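Local coordinates for putative carbohydrate binding protein (Pseudomonas aeruginosa, PDB 3QEC) that probably binds carbohydrates, possibly in their transport, and has been linked to heparin and suramin binding and to biofilm formation, at residues A61-L66 with V75-L80. Residues are numbered along the deposited sequence; the frame is centred on the assembly and turned at random.
Sequences AKFGNL and VQPPVL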
loop_
_atom_site.group_PDB
_atom_site.type_symbol
_atom_site.label_atom_id
_atom_site.label_comp_id
_atom_site.label_asym_id
_atom_site.label_seq_id
_atom_site.Cartn_x
_atom_site.Cartn_y
_atom_site.Cartn_z
ATOM N N ALA A 61 2.697 -8.032 6.890
ATOM C CA ALA A 61 2.599 -9.490 6.821
ATOM C C ALA A 61 1.187 -9.944 7.206
ATOM O O ALA A 61 0.617 -10.802 6.533
ATOM C CB ALA A 61 3.625 -10.142 7.740
ATOM N N LYS A 62 0.604 -9.338 8.262
ATOM C CA LYS A 62 -0.728 -9.719 8.717
ATOM C C LYS A 62 -1.854 -8.949 7.970
ATOM O O LYS A 62 -2.910 -9.543 7.769
ATOM C CB LYS A 62 -0.866 -9.555 10.253
ATOM N N PHE A 63 -1.651 -7.669 7.538
ATOM C CA PHE A 63 -2.762 -6.909 6.935
ATOM C C PHE A 63 -2.509 -6.283 5.550
ATOM O O PHE A 63 -3.415 -5.636 5.015
ATOM C CB PHE A 63 -3.203 -5.774 7.894
ATOM C CG PHE A 63 -3.427 -6.207 9.324
ATOM C CD1 PHE A 63 -4.590 -6.885 9.692
ATOM C CD2 PHE A 63 -2.459 -5.976 10.296
ATOM C CE1 PHE A 63 -4.782 -7.318 11.012
ATOM C CE2 PHE A 63 -2.647 -6.415 11.613
ATOM C CZ PHE A 63 -3.809 -7.082 11.964
ATOM N N GLY A 64 -1.331 -6.485 4.981
ATOM C CA GLY A 64 -0.928 -5.851 3.727
ATOM C C GLY A 64 -1.422 -6.421 2.417
ATOM O O GLY A 64 -1.509 -5.677 1.434
ATOM N N ASN A 65 -1.697 -7.741 2.365
ATOM C CA ASN A 65 -2.183 -8.409 1.151
ATOM C C ASN A 65 -3.329 -9.341 1.544
ATOM O O ASN A 65 -3.278 -10.551 1.333
ATOM C CB ASN A 65 -1.040 -9.145 0.429
ATOM C CG ASN A 65 -0.062 -8.224 -0.265
ATOM O OD1 ASN A 65 -0.357 -7.643 -1.321
ATOM N ND2 ASN A 65 1.139 -8.091 0.302
ATOM N N LEU A 66 -4.375 -8.749 2.128
ATOM C CA LEU A 66 -5.491 -9.479 2.698
ATOM C C LEU A 66 -6.812 -9.099 2.054
ATOM O O LEU A 66 -7.198 -7.922 2.055
ATOM C CB LEU A 66 -5.513 -9.184 4.226
ATOM C CG LEU A 66 -6.624 -9.795 5.110
ATOM C CD1 LEU A 66 -6.662 -11.319 5.021
ATOM C CD2 LEU A 66 -6.483 -9.327 6.554
ATOM N N VAL A 75 -10.323 -9.964 14.845
ATOM C CA VAL A 75 -8.976 -9.379 14.746
ATOM C C VAL A 75 -9.044 -7.998 14.056
ATOM O O VAL A 75 -9.410 -7.895 12.879
ATOM C CB VAL A 75 -7.964 -10.331 14.036
ATOM C CG1 VAL A 75 -6.622 -9.646 13.794
ATOM C CG2 VAL A 75 -7.765 -11.622 14.830
ATOM N N GLN A 76 -8.666 -6.946 14.802
ATOM C CA GLN A 76 -8.613 -5.569 14.300
ATOM C C GLN A 76 -7.145 -5.099 14.172
ATOM O O GLN A 76 -6.350 -5.393 15.078
ATOM C CB GLN A 76 -9.412 -4.614 15.215
ATOM C CG GLN A 76 -10.933 -4.817 15.171
ATOM C CD GLN A 76 -11.518 -4.713 13.776
ATOM O OE1 GLN A 76 -11.257 -3.759 13.023
ATOM N NE2 GLN A 76 -12.318 -5.705 13.401
ATOM N N PRO A 77 -6.750 -4.381 13.081
ATOM C CA PRO A 77 -5.353 -3.924 12.975
ATOM C C PRO A 77 -4.988 -3.011 14.146
ATOM O O PRO A 77 -5.830 -2.224 14.597
ATOM C CB PRO A 77 -5.307 -3.190 11.628
ATOM C CG PRO A 77 -6.463 -3.715 10.871
ATOM C CD PRO A 77 -7.527 -3.947 11.904
ATOM N N PRO A 78 -3.775 -3.168 14.715
ATOM C CA PRO A 78 -3.401 -2.332 15.858
ATOM C C PRO A 78 -3.149 -0.872 15.471
ATOM O O PRO A 78 -2.931 -0.547 14.291
ATOM C CB PRO A 78 -2.116 -2.993 16.359
ATOM C CG PRO A 78 -1.516 -3.609 15.148
ATOM C CD PRO A 78 -2.672 -4.071 14.321
ATOM N N VAL A 79 -3.187 0.005 16.488
ATOM C CA VAL A 79 -2.912 1.433 16.359
ATOM C C VAL A 79 -1.395 1.567 16.263
ATOM O O VAL A 79 -0.670 1.036 17.110
ATOM C CB VAL A 79 -3.528 2.258 17.529
ATOM C CG1 VAL A 79 -3.261 3.756 17.362
ATOM C CG2 VAL A 79 -5.026 1.998 17.650
ATOM N N LEU A 80 -0.921 2.222 15.203
ATOM C CA LEU A 80 0.506 2.394 14.946
ATOM C C LEU A 80 1.073 3.563 15.730
ATOM O O LEU A 80 0.339 4.503 16.039
ATOM C CB LEU A 80 0.757 2.582 13.439
ATOM C CG LEU A 80 0.313 1.415 12.537
ATOM C CD1 LEU A 80 0.439 1.774 11.098
ATOM C CD2 LEU A 80 1.128 0.169 12.803
#
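The phenyl ring of Phe-63 lies between Pro-77, whose CB sits over the centre of one face, and CB of Lys-62, placed toward the rim of the opposite face. Pro-77 CB stands 4.0 Å from the centroid of the Phe-63 ring and only 1° off its normal, a CH-pi contact. Proline suits this place because its rigid pyrrolidine presents a compact set of C-H groups to the ring; its CG reaches across to CD1 of Phe-63 at 3.9 Å, and its CA lies 3.7 Å from CZ of the same ring. At the edge, near the ring plane, Val-75 CG1 comes to 4.1 Å from Phe-63 CE1, one methyl of a branched side chain resting against the rim. Pro-78 approaches obliquely, its CD 3.6 Å from Phe-63 CE2. No hydrogen bond joins the two segments, and this surface contact buries 170 Å² in all, a little over half from Phe-63.

Phe-63 lies on the C-terminal part of helix 54-63, and the irregular run 75-80 passes alongside that part on the way to strand 89-92. Pro-77 and Pro-78 are polyproline II-like, a conformation that proline's ring-restricted phi favours. Strands 89-92 and 125-138 are the outer strands, within this chain, of a four-stranded antiparallel sheet, to which the helix is tied by a hydrogen bond from Thr-131 OG1 to the carbonyl oxygen of Phe-63. With CG anti to its carbonyl carbon (chi1 -49°), Phe-63 projects its ring outward to the returning chain. Tyr-59, one helical turn earlier, meets the Phe-63 ring with the planes at about 45° and also touches Pro-77.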